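Bilirubin-inducible fluorescent protein UnaG (Anguilla japonica, PDB 4I3C) binds unconjugated bilirubin with high affinity inside its beta-barrel and fluoresces green when the bilirubin-bound form is excited. Local coordinates at residues V6-I11 with T40-Q45; A12-F17 with A130-R135; D35-T40 with I55-P60. The protein carries 1 engineered substitution. All coordinates share one frame; numbering follows the deposited sequence.

Contact 1 of 3, residues V6-I11 with T40-Q45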
loop_
_atom_site.group_PDB
_atom_site.type_symbol
_atom_site.label_atom_id
_atom_site.label_comp_id
_atom_site.label_asym_id
_atom_site.label_seq_id
_atom_site.Cartn_x
_atom_site.Cartn_y
_atom_site.Cartn_z
ATOM N N VAL A 6 -8.023 -6.355 8.603
ATOM C CA VAL A 6 -8.729 -7.355 7.811
ATOM C C VAL A 6 -10.050 -6.790 7.307
ATOM O O VAL A 6 -10.687 -5.990 7.988
ATOM C CB VAL A 6 -9.049 -8.612 8.647
ATOM C CG1 VAL A 6 -7.804 -9.123 9.348
ATOM C CG2 VAL A 6 -10.150 -8.307 9.664
ATOM N N GLY A 7 -10.458 -7.208 6.114
ATOM C CA GLY A 7 -11.773 -6.866 5.613
ATOM C C GLY A 7 -11.823 -6.401 4.173
ATOM O O GLY A 7 -10.916 -6.646 3.382
ATOM N N THR A 8 -12.919 -5.729 3.839
ATOM C CA THR A 8 -13.097 -5.124 2.526
ATOM C C THR A 8 -12.858 -3.630 2.644
ATOM O O THR A 8 -13.128 -3.031 3.681
ATOM C CB THR A 8 -14.510 -5.342 1.982
ATOM O OG1 THR A 8 -15.430 -5.453 3.075
ATOM C CG2 THR A 8 -14.566 -6.603 1.123
ATOM N N TRP A 9 -12.365 -3.024 1.572
ATOM C CA TRP A 9 -12.012 -1.619 1.613
ATOM C C TRP A 9 -12.170 -0.958 0.262
ATOM O O TRP A 9 -12.374 -1.619 -0.753
ATOM C CB TRP A 9 -10.580 -1.471 2.108
ATOM C CG TRP A 9 -10.415 -1.923 3.526
ATOM C CD1 TRP A 9 -10.092 -3.171 3.953
ATOM C CD2 TRP A 9 -10.590 -1.128 4.701
ATOM N NE1 TRP A 9 -10.040 -3.205 5.326
ATOM C CE2 TRP A 9 -10.340 -1.961 5.808
ATOM C CE3 TRP A 9 -10.925 0.206 4.925
ATOM C CZ2 TRP A 9 -10.416 -1.499 7.118
ATOM C CZ3 TRP A 9 -11.001 0.658 6.223
ATOM C CH2 TRP A 9 -10.747 -0.190 7.303
ATOM N N LYS A 10 -12.061 0.362 0.267
ATOM C CA LYS A 10 -12.374 1.165 -0.897
ATOM C C LYS A 10 -11.780 2.548 -0.727
ATOM O O LYS A 10 -11.862 3.133 0.347
ATOM C CB LYS A 10 -13.889 1.289 -1.045
ATOM C CG LYS A 10 -14.585 0.024 -1.509
ATOM C CD LYS A 10 -16.077 0.240 -1.612
ATOM C CE LYS A 10 -16.430 1.240 -2.704
ATOM N NZ LYS A 10 -16.094 0.764 -4.076
ATOM N N ILE A 11 -11.186 3.072 -1.791
ATOM C CA ILE A 11 -10.601 4.400 -1.734
ATOM C C ILE A 11 -11.644 5.404 -1.271
ATOM O O ILE A 11 -12.843 5.204 -1.461
ATOM C CB ILE A 11 -10.082 4.851 -3.101
ATOM C CG1 ILE A 11 -9.043 5.963 -2.939
ATOM C CG2 ILE A 11 -11.229 5.332 -3.966
ATOM C CD1 ILE A 11 -7.804 5.544 -2.168
ATOM N N THR A 40 -9.720 -1.260 -4.719
ATOM C CA THR A 40 -10.603 -1.932 -3.792
ATOM C C THR A 40 -9.835 -3.089 -3.180
ATOM O O THR A 40 -9.598 -4.107 -3.836
ATOM C CB THR A 40 -11.835 -2.464 -4.522
ATOM O OG1 THR A 40 -12.546 -1.374 -5.117
ATOM C CG2 THR A 40 -12.748 -3.211 -3.566
ATOM N N LEU A 41 -9.441 -2.927 -1.922
ATOM C CA LEU A 41 -8.625 -3.923 -1.248
ATOM C C LEU A 41 -9.491 -5.078 -0.763
ATOM O O LEU A 41 -10.709 -4.959 -0.655
ATOM C CB LEU A 41 -7.916 -3.316 -0.036
ATOM C CG LEU A 41 -7.427 -1.869 -0.096
ATOM C CD1 LEU A 41 -7.163 -1.382 1.318
ATOM C CD2 LEU A 41 -6.179 -1.751 -0.950
ATOM N N TYR A 42 -8.839 -6.188 -0.456
ATOM C CA TYR A 42 -9.484 -7.325 0.175
ATOM C C TYR A 42 -8.436 -7.906 1.093
ATOM O O TYR A 42 -7.587 -8.690 0.661
ATOM C CB TYR A 42 -9.917 -8.366 -0.854
ATOM C CG TYR A 42 -10.824 -7.837 -1.939
ATOM C CD1 TYR A 42 -12.202 -7.944 -1.830
ATOM C CD2 TYR A 42 -10.304 -7.238 -3.072
ATOM C CE1 TYR A 42 -13.034 -7.469 -2.820
ATOM C CE2 TYR A 42 -11.130 -6.760 -4.068
ATOM C CZ TYR A 42 -12.493 -6.878 -3.939
ATOM O OH TYR A 42 -13.322 -6.400 -4.929
ATOM N N ILE A 43 -8.484 -7.504 2.356
ATOM C CA ILE A 43 -7.435 -7.858 3.297
ATOM C C ILE A 43 -7.905 -8.912 4.295
ATOM O O ILE A 43 -9.047 -8.895 4.750
ATOM C CB ILE A 43 -6.867 -6.616 4.040
ATOM C CG1 ILE A 43 -7.939 -5.566 4.316
ATOM C CG2 ILE A 43 -5.816 -5.929 3.207
ATOM C CD1 ILE A 43 -7.327 -4.188 4.591
ATOM N N SER A 44 -7.008 -9.846 4.599
ATOM C CA SER A 44 -7.250 -10.900 5.574
ATOM C C SER A 44 -5.893 -11.477 5.984
ATOM O O SER A 44 -4.856 -11.054 5.474
ATOM C CB SER A 44 -8.167 -11.988 5.003
ATOM O OG SER A 44 -7.848 -12.308 3.659
ATOM N N GLN A 45 -5.891 -12.438 6.900
ATOM C CA GLN A 45 -4.635 -12.947 7.434
ATOM C C GLN A 45 -4.810 -14.283 8.139
ATOM O O GLN A 45 -5.932 -14.747 8.335
ATOM C CB GLN A 45 -4.047 -11.929 8.406
ATOM C CG GLN A 45 -4.811 -11.810 9.721
ATOM C CD GLN A 45 -4.315 -12.776 10.783
ATOM O OE1 GLN A 45 -3.450 -13.611 10.524
ATOM N NE2 GLN A 45 -4.855 -12.659 11.989
#
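With chi1 of -65°, W9 carries its indole beside its own backbone N, and L41, whose CG is likewise anti to the carbonyl carbon (chi1 -35°), brings CD1 to within 3.5 Å of W9 CB. L41 thus packs on the first carbon of the W9 side chain. I43 lies beside the indole but is modelled too close for detail to be trusted; both aliphatic residues suit a buried, apolar place. The backbones run antiparallel. G7 and I43 form a hydrogen-bonded pair, G7 N to I43 O at 2.6 Å and I43 N to G7 O at 2.8 Å. One pair further on, W9 N to L41 O stretches to 3.4 Å and is weak, where the first strand is interrupted. Glycine suits position 7 because at its phi of 135° a CB would be jammed against the carbonyl O of V6. On the other face T8 CG2 rests 4.0 Å from Y42 CD1, and T8 OG1 is hydrogen-bonded to E139. W9 NE1 is satisfied by F5 O. L41 and I43 also touch the bilirubin, so their side chains line the barrel interior. Strand 50-56 flanks 40-45 on its far side, strand 128-135 borders 7-15 on its other edge, and L119 of strand 118-125 touches both W9 and I43.

Contact 2 of 3, residues A12-F17 with A130-R135. With BLR (3-[5-[(Z)-(4-ethenyl-3-methyl-5-oxidanylidene-pyrrol-2-ylidene)methyl]-2-[[5-[(Z)-(3-ethenyl-4-methyl-5-oxidanylidene-pyrrol-2-ylidene)methyl]-3-(3-hydroxy-3-oxopropyl)-4-methyl-1H-pyrrol-2-yl]methyl]-4-methyl-1H-pyrrol-3-yl]propanoic acid), chain C.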
loop_
_atom_site.group_PDB
_atom_site.type_symbol
_atom_site.label_atom_id
_atom_site.label_comp_id
_atom_site.label_asym_id
_atom_site.label_seq_id
_atom_site.Cartn_x
_atom_site.Cartn_y
_atom_site.Cartn_z
ATOM N N ALA A 12 -11.173 6.490 -0.672
ATOM C CA ALA A 12 -12.050 7.562 -0.229
ATOM C C ALA A 12 -11.401 8.909 -0.504
ATOM O O ALA A 12 -12.036 9.799 -1.069
ATOM C CB ALA A 12 -12.377 7.408 1.253
ATOM N N ASP A 13 -10.137 9.055 -0.116
ATOM C CA ASP A 13 -9.423 10.306 -0.372
ATOM C C ASP A 13 -7.912 10.110 -0.478
ATOM O O ASP A 13 -7.323 9.338 0.275
ATOM C CB ASP A 13 -9.733 11.319 0.728
ATOM C CG ASP A 13 -10.075 12.693 0.181
ATOM O OD1 ASP A 13 -9.642 13.014 -0.943
ATOM O OD2 ASP A 13 -10.780 13.451 0.881
ATOM N N SER A 14 -7.291 10.830 -1.412
ATOM C CA SER A 14 -5.854 10.731 -1.656
ATOM C C SER A 14 -5.246 12.119 -1.834
ATOM O O SER A 14 -5.942 13.075 -2.181
ATOM C CB SER A 14 -5.575 9.877 -2.902
ATOM O OG SER A 14 -4.236 10.037 -3.344
ATOM N N HIS A 15 -3.944 12.227 -1.603
ATOM C CA HIS A 15 -3.267 13.513 -1.716
ATOM C C HIS A 15 -1.758 13.374 -1.850
ATOM O O HIS A 15 -1.095 12.832 -0.960
ATOM C CB HIS A 15 -3.566 14.373 -0.498
ATOM C CG HIS A 15 -2.535 15.425 -0.250
ATOM N ND1 HIS A 15 -2.463 16.584 -0.991
ATOM C CD2 HIS A 15 -1.510 15.476 0.635
ATOM C CE1 HIS A 15 -1.448 17.316 -0.559
ATOM N NE2 HIS A 15 -0.858 16.667 0.424
ATOM N N ASN A 16 -1.226 13.878 -2.963
ATOM C CA ASN A 16 0.210 13.906 -3.207
ATOM C C ASN A 16 0.706 12.499 -3.511
ATOM O O ASN A 16 1.770 12.084 -3.059
ATOM C CB ASN A 16 0.950 14.508 -2.009
ATOM C CG ASN A 16 2.397 14.816 -2.317
ATOM O OD1 ASN A 16 2.931 14.347 -3.313
ATOM N ND2 ASN A 16 3.045 15.592 -1.459
ATOM N N PHE A 17 -0.091 11.772 -4.282
ATOM C CA PHE A 17 0.198 10.389 -4.617
ATOM C C PHE A 17 1.037 10.265 -5.887
ATOM O O PHE A 17 1.866 9.364 -6.002
ATOM C CB PHE A 17 -1.117 9.645 -4.817
ATOM C CG PHE A 17 -0.970 8.154 -4.907
ATOM C CD1 PHE A 17 0.156 7.514 -4.438
ATOM C CD2 PHE A 17 -1.962 7.399 -5.486
ATOM C CE1 PHE A 17 0.276 6.153 -4.536
ATOM C CE2 PHE A 17 -1.848 6.038 -5.587
ATOM C CZ PHE A 17 -0.731 5.412 -5.115
ATOM N N ALA A 130 2.858 11.381 1.086
ATOM C CA ALA A 130 1.581 11.219 0.421
ATOM C C ALA A 130 0.606 10.707 1.466
ATOM O O ALA A 130 1.021 10.262 2.540
ATOM C CB ALA A 130 1.730 10.205 -0.708
ATOM N N VAL A 131 -0.687 10.764 1.160
ATOM C CA VAL A 131 -1.684 10.196 2.061
ATOM C C VAL A 131 -2.900 9.694 1.296
ATOM O O VAL A 131 -3.388 10.365 0.382
ATOM C CB VAL A 131 -2.141 11.227 3.115
ATOM C CG1 VAL A 131 -3.558 11.718 2.815
ATOM C CG2 VAL A 131 -2.067 10.624 4.504
ATOM N N ARG A 132 -3.378 8.508 1.660
ATOM C CA ARG A 132 -4.671 8.054 1.180
ATOM C C ARG A 132 -5.511 7.479 2.315
ATOM O O ARG A 132 -4.992 7.086 3.364
ATOM C CB ARG A 132 -4.528 7.024 0.062
ATOM C CG ARG A 132 -3.104 6.599 -0.249
ATOM C CD ARG A 132 -3.119 5.520 -1.312
ATOM N NE ARG A 132 -3.840 5.954 -2.508
ATOM C CZ ARG A 132 -3.935 5.240 -3.625
ATOM N NH1 ARG A 132 -3.352 4.059 -3.710
ATOM N NH2 ARG A 132 -4.609 5.710 -4.663
ATOM N N SER A 133 -6.810 7.402 2.061
ATOM C CA SER A 133 -7.790 7.088 3.080
ATOM C C SER A 133 -8.837 6.185 2.459
ATOM O O SER A 133 -9.432 6.538 1.437
ATOM C CB SER A 133 -8.450 8.377 3.567
ATOM O OG SER A 133 -9.191 8.990 2.523
ATOM N N TYR A 134 -9.057 5.023 3.072
ATOM C CA TYR A 134 -10.025 4.065 2.553
ATOM C C TYR A 134 -11.141 3.860 3.554
ATOM O O TYR A 134 -10.949 4.001 4.759
ATOM C CB TYR A 134 -9.374 2.706 2.296
ATOM C CG TYR A 134 -8.331 2.679 1.205
ATOM C CD1 TYR A 134 -8.477 1.850 0.103
ATOM C CD2 TYR A 134 -7.197 3.471 1.279
ATOM C CE1 TYR A 134 -7.521 1.815 -0.890
ATOM C CE2 TYR A 134 -6.241 3.442 0.289
ATOM C CZ TYR A 134 -6.406 2.611 -0.793
ATOM O OH TYR A 134 -5.451 2.580 -1.787
ATOM N N ARG A 135 -12.315 3.519 3.044
ATOM C CA ARG A 135 -13.417 3.123 3.890
ATOM C C ARG A 135 -13.826 1.714 3.482
ATOM O O ARG A 135 -13.655 1.325 2.325
ATOM C CB ARG A 135 -14.592 4.081 3.710
ATOM C CG ARG A 135 -15.704 3.513 2.854
ATOM C CD ARG A 135 -17.025 4.197 3.122
ATOM N NE ARG A 135 -17.261 5.310 2.207
ATOM C CZ ARG A 135 -18.137 5.299 1.205
ATOM N NH1 ARG A 135 -18.893 4.235 0.967
ATOM N NH2 ARG A 135 -18.265 6.371 0.437
HETATM C CHA BLR C . -2.123 -0.438 -4.211
HETATM N NA BLR C . -1.531 -1.677 -2.102
HETATM C C1A BLR C . -1.473 -1.538 -3.449
HETATM C C2A BLR C . -0.695 -2.563 -3.963
HETATM C C3A BLR C . -0.293 -3.333 -2.892
HETATM C C4A BLR C . -0.823 -2.776 -1.744
HETATM C CMA BLR C . 0.550 -4.564 -2.932
HETATM C CAA BLR C . -0.377 -2.783 -5.410
HETATM C CBA BLR C . 0.264 -1.556 -5.970
HETATM C CGA BLR C . 1.106 -1.821 -7.170
HETATM O O1A BLR C . 0.580 -2.196 -8.254
HETATM O O2A BLR C . 2.350 -1.648 -7.101
HETATM C CHB BLR C . -0.629 -3.300 -0.357
HETATM N NB BLR C . -2.536 -2.002 0.685
HETATM C C1B BLR C . -1.505 -3.034 0.663
HETATM C C2B BLR C . -1.554 -3.685 1.853
HETATM C C3B BLR C . -2.422 -3.276 2.623
HETATM C C4B BLR C . -3.255 -2.120 2.097
HETATM C CMB BLR C . -0.648 -4.813 2.197
HETATM O OB BLR C . -4.174 -1.485 2.591
HETATM C CAB BLR C . -2.652 -3.859 3.972
HETATM C CBB BLR C . -1.915 -3.423 5.029
HETATM N NC BLR C . -1.816 1.800 -8.713
HETATM C C1C BLR C . -2.027 1.608 -10.281
HETATM C C2C BLR C . -0.647 2.074 -10.711
HETATM C C3C BLR C . 0.093 2.406 -9.789
HETATM C C4C BLR C . -0.460 2.305 -8.558
HETATM C CMC BLR C . -0.230 2.110 -12.127
HETATM O OC BLR C . -2.981 1.204 -10.925
HETATM C CAC BLR C . 1.481 2.891 -10.005
HETATM C CBC BLR C . 1.668 4.092 -10.609
HETATM C CHD BLR C . 0.146 2.619 -7.379
HETATM N ND BLR C . -1.222 0.970 -6.067
HETATM C C1D BLR C . -0.251 1.893 -6.144
HETATM C C2D BLR C . 0.355 2.072 -4.778
HETATM C C3D BLR C . -0.275 1.248 -3.944
HETATM C C4D BLR C . -1.288 0.520 -4.697
HETATM C CMD BLR C . 1.451 3.007 -4.422
HETATM C CAD BLR C . -0.001 1.098 -2.484
HETATM C CBD BLR C . -0.444 2.312 -1.740
HETATM C CGD BLR C . -1.838 2.120 -1.240
HETATM O O1D BLR C . -2.815 2.302 -2.016
HETATM O O2D BLR C . -2.048 1.774 -0.049
#
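The pairing of the first and last strands of the FABP-type beta-barrel, a fold of the calycin superfamily, lies here: 7-15 runs antiparallel to 128-135, and the inner side of the pair belongs to the bilirubin site. D13 with S133 and H15 with V131 are hydrogen-bonded pairs, with S14 and R132 as the non-hydrogen-bonded pair between them. D13 N donates to S133 O at 3.0 Å, and V131 N binds H15 O at the same distance. S133 suits this outer face because its short hydroxyl can turn back to the neighbouring strand: OG donates to D13 O at 2.9 Å, beside the weak bond from S133 N to that same oxygen. On the inner face R132 extends a long chain bent at chi3 (55°) toward the ligand. Its guanidinium lies over one face of the F17 ring, the planes 44° apart, but the two groups are modelled too close, so the fine geometry is doubtful. R132 NH1 makes a very short hydrogen bond of 2.5 Å to BLR O1D, and Y134 OH donates to that same oxygen at 2.7 Å. Two donors on one propionate oxygen, one of them cationic, would probably favour its ionised form. F17, with CG anti to its backbone N (chi1 -169°), presents its edge to the pigment: CZ lies 3.3 Å from the ligand methyl CMD.

Contact 3 of 3, residues D35-T40 with I55-P60. Engineered in segment 55-60: Q57 (natural residue Asn). With BLR (3-[5-[(Z)-(4-ethenyl-3-methyl-5-oxidanylidene-pyrrol-2-ylidene)methyl]-2-[[5-[(Z)-(3-ethenyl-4-methyl-5-oxidanylidene-pyrrol-2-ylidene)methyl]-3-(3-hydroxy-3-oxopropyl)-4-methyl-1H-pyrrol-2-yl]methyl]-4-methyl-1H-pyrrol-3-yl]propanoic acid), chain C.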
loop_
_atom_site.group_PDB
_atom_site.type_symbol
_atom_site.label_atom_id
_atom_site.label_comp_id
_atom_site.label_asym_id
_atom_site.label_seq_id
_atom_site.Cartn_x
_atom_site.Cartn_y
_atom_site.Cartn_z
ATOM N N ASP A 35 -2.663 7.632 -9.506
ATOM C CA ASP A 35 -3.456 8.499 -8.639
ATOM C C ASP A 35 -4.923 8.435 -9.044
ATOM O O ASP A 35 -5.815 8.455 -8.199
ATOM C CB ASP A 35 -2.958 9.942 -8.735
ATOM C CG ASP A 35 -3.540 10.841 -7.654
ATOM O OD1 ASP A 35 -3.660 10.391 -6.497
ATOM O OD2 ASP A 35 -3.874 12.002 -7.963
ATOM N N ALA A 36 -5.158 8.348 -10.349
ATOM C CA ALA A 36 -6.509 8.328 -10.900
ATOM C C ALA A 36 -7.313 7.115 -10.429
ATOM O O ALA A 36 -8.535 7.084 -10.559
ATOM C CB ALA A 36 -6.445 8.342 -12.416
ATOM N N THR A 37 -6.627 6.119 -9.879
ATOM C CA THR A 37 -7.249 4.828 -9.607
ATOM C C THR A 37 -8.079 4.858 -8.329
ATOM O O THR A 37 -7.783 5.612 -7.408
ATOM C CB THR A 37 -6.186 3.727 -9.469
ATOM O OG1 THR A 37 -5.494 3.879 -8.224
ATOM C CG2 THR A 37 -5.199 3.797 -10.608
ATOM N N THR A 38 -9.122 4.036 -8.278
ATOM C CA THR A 38 -9.877 3.843 -7.046
ATOM C C THR A 38 -9.819 2.364 -6.701
ATOM O O THR A 38 -10.701 1.593 -7.077
ATOM C CB THR A 38 -11.340 4.288 -7.189
ATOM O OG1 THR A 38 -12.171 3.153 -7.452
ATOM C CG2 THR A 38 -11.474 5.301 -8.305
ATOM N N PRO A 39 -8.754 1.962 -5.995
ATOM C CA PRO A 39 -8.502 0.554 -5.692
ATOM C C PRO A 39 -9.382 0.013 -4.586
ATOM O O PRO A 39 -9.720 0.713 -3.635
ATOM C CB PRO A 39 -7.045 0.554 -5.236
ATOM C CG PRO A 39 -6.845 1.905 -4.643
ATOM C CD PRO A 39 -7.728 2.846 -5.417
ATOM N N THR A 40 -9.720 -1.260 -4.719
ATOM C CA THR A 40 -10.603 -1.932 -3.792
ATOM C C THR A 40 -9.835 -3.089 -3.180
ATOM O O THR A 40 -9.598 -4.107 -3.836
ATOM C CB THR A 40 -11.835 -2.464 -4.522
ATOM O OG1 THR A 40 -12.546 -1.374 -5.117
ATOM C CG2 THR A 40 -12.748 -3.211 -3.566
ATOM N N ILE A 55 -5.808 -6.533 -4.215
ATOM C CA ILE A 55 -6.121 -5.216 -4.756
ATOM C C ILE A 55 -6.720 -5.274 -6.165
ATOM O O ILE A 55 -6.026 -5.594 -7.131
ATOM C CB ILE A 55 -4.850 -4.333 -4.828
ATOM C CG1 ILE A 55 -4.055 -4.414 -3.523
ATOM C CG2 ILE A 55 -5.212 -2.887 -5.139
ATOM C CD1 ILE A 55 -2.665 -4.963 -3.712
ATOM N N GLU A 56 -8.013 -4.971 -6.268
ATOM C CA GLU A 56 -8.637 -4.652 -7.550
ATOM C C GLU A 56 -8.610 -3.139 -7.788
ATOM O O GLU A 56 -9.531 -2.434 -7.381
ATOM C CB GLU A 56 -10.094 -5.111 -7.570
ATOM C CG GLU A 56 -10.309 -6.598 -7.743
ATOM C CD GLU A 56 -11.649 -6.911 -8.389
ATOM O OE1 GLU A 56 -12.319 -5.970 -8.864
ATOM O OE2 GLU A 56 -12.031 -8.099 -8.427
ATOM N N GLN A 57 -7.587 -2.645 -8.483
ATOM C CA GLN A 57 -7.404 -1.202 -8.638
ATOM C C GLN A 57 -8.526 -0.613 -9.489
ATOM O O GLN A 57 -9.482 -0.037 -8.965
ATOM C CB GLN A 57 -6.037 -0.877 -9.257
ATOM C CG GLN A 57 -5.219 0.134 -8.475
ATOM C CD GLN A 57 -4.121 -0.510 -7.670
ATOM O OE1 GLN A 57 -4.051 -0.345 -6.457
ATOM N NE2 GLN A 57 -3.253 -1.248 -8.341
ATOM N N GLY A 58 -8.403 -0.761 -10.805
ATOM C CA GLY A 58 -9.430 -0.321 -11.729
ATOM C C GLY A 58 -8.875 0.538 -12.848
ATOM O O GLY A 58 -7.671 0.547 -13.092
ATOM N N PRO A 59 -9.756 1.260 -13.550
ATOM C CA PRO A 59 -9.288 2.235 -14.538
ATOM C C PRO A 59 -8.458 3.304 -13.838
ATOM O O PRO A 59 -8.747 3.618 -12.682
ATOM C CB PRO A 59 -10.586 2.833 -15.092
ATOM C CG PRO A 59 -11.645 1.803 -14.803
ATOM C CD PRO A 59 -11.222 1.141 -13.527
ATOM N N PRO A 60 -7.443 3.859 -14.519
ATOM C CA PRO A 60 -7.051 3.566 -15.901
ATOM C C PRO A 60 -5.954 2.508 -16.058
ATOM O O PRO A 60 -5.647 2.132 -17.187
ATOM C CB PRO A 60 -6.538 4.924 -16.403
ATOM C CG PRO A 60 -6.179 5.725 -15.141
ATOM C CD PRO A 60 -6.627 4.939 -13.940
HETATM C CHA BLR C . -2.123 -0.438 -4.211
HETATM N NA BLR C . -1.531 -1.677 -2.102
HETATM C C1A BLR C . -1.473 -1.538 -3.449
HETATM C C2A BLR C . -0.695 -2.563 -3.963
HETATM C C3A BLR C . -0.293 -3.333 -2.892
HETATM C C4A BLR C . -0.823 -2.776 -1.744
HETATM C CMA BLR C . 0.550 -4.564 -2.932
HETATM C CAA BLR C . -0.377 -2.783 -5.410
HETATM C CBA BLR C . 0.264 -1.556 -5.970
HETATM C CGA BLR C . 1.106 -1.821 -7.170
HETATM O O1A BLR C . 0.580 -2.196 -8.254
HETATM O O2A BLR C . 2.350 -1.648 -7.101
HETATM C CHB BLR C . -0.629 -3.300 -0.357
HETATM N NB BLR C . -2.536 -2.002 0.685
HETATM C C1B BLR C . -1.505 -3.034 0.663
HETATM C C2B BLR C . -1.554 -3.685 1.853
HETATM C C3B BLR C . -2.422 -3.276 2.623
HETATM C C4B BLR C . -3.255 -2.120 2.097
HETATM C CMB BLR C . -0.648 -4.813 2.197
HETATM O OB BLR C . -4.174 -1.485 2.591
HETATM C CAB BLR C . -2.652 -3.859 3.972
HETATM C CBB BLR C . -1.915 -3.423 5.029
HETATM N NC BLR C . -1.816 1.800 -8.713
HETATM C C1C BLR C . -2.027 1.608 -10.281
HETATM C C2C BLR C . -0.647 2.074 -10.711
HETATM C C3C BLR C . 0.093 2.406 -9.789
HETATM C C4C BLR C . -0.460 2.305 -8.558
HETATM C CMC BLR C . -0.230 2.110 -12.127
HETATM O OC BLR C . -2.981 1.204 -10.925
HETATM C CAC BLR C . 1.481 2.891 -10.005
HETATM C CBC BLR C . 1.668 4.092 -10.609
HETATM C CHD BLR C . 0.146 2.619 -7.379
HETATM N ND BLR C . -1.222 0.970 -6.067
HETATM C C1D BLR C . -0.251 1.893 -6.144
HETATM C C2D BLR C . 0.355 2.072 -4.778
HETATM C C3D BLR C . -0.275 1.248 -3.944
HETATM C C4D BLR C . -1.288 0.520 -4.697
HETATM C CMD BLR C . 1.451 3.007 -4.422
HETATM C CAD BLR C . -0.001 1.098 -2.484
HETATM C CBD BLR C . -0.444 2.312 -1.740
HETATM C CGD BLR C . -1.838 2.120 -1.240
HETATM O O1D BLR C . -2.815 2.302 -2.016
HETATM O O2D BLR C . -2.048 1.774 -0.049
HETATM O O HOH W 1 -11.092 2.751 -10.076
#
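Q57, T37 and T40 bury the most surface here, and each meets the facing segment in a different way. Q57 is an engineered residue, Asn in the natural protein. Its chain bends at chi2 (103°), which swings the amide along P39 toward the ligand: Q57 CG lies 3.7 Å from P39 CB, and OE1 accepts a weak hydrogen bond from BLR ND at 3.1 Å. P39 offers a compact apolar ring to this chain and touches I55 CG2 as well. T37 uses both branches. OG1 is hydrogen-bonded to G34 O at the end of helix 28-35, while the methyl CG2 sits 3.8 Å from P60 CD and close to the ligand oxygen OC; a beta-branched residue with one polar and one apolar arm fits such a divided setting. P60, preceded by a cis peptide bond, also packs on A36 CB. At T40 the loop turns into strand: T40 N donates to E56 O at 2.9 Å and E56 N to T40 O at 3.0 Å. Before T40 the regular pairing stops, and proline, with no N-H to offer, is tolerated at position 39. The carbonyl oxygens T38 O and Q57 O come within 2.8 Å, two acceptors with no hydrogen bond between them; a water that accepts from T38 N at 3.0 Å makes a weak bond to Q57 O and may ease their repulsion. The chemistry thus divides: backbone bonds fix the strand end, whereas the ligand side has apolar contacts and one weak bond, BLR ND to Q57 OE1.

In the fold
All three contacts belong to one antiparallel sheet wrapped into the barrel, in which strands 50-56, 40-45, 7-15 and 128-135 lie side by side in that order. Contact 1 joins the middle two, contact 2 the last pair, and contact 3 the start of 40-45 to the end of 50-56. Their centres are 12 to 15 Å apart. Contacts 1 and 2 divide strand 7-15 between them, and contacts 1 and 3 share T40. Along the chain both segments of contact 3 fall between those of contact 2, which unites residues near the two termini. Each contact includes residues of the bilirubin pocket, so strands both close and distant in sequence together form one wall around the pigment.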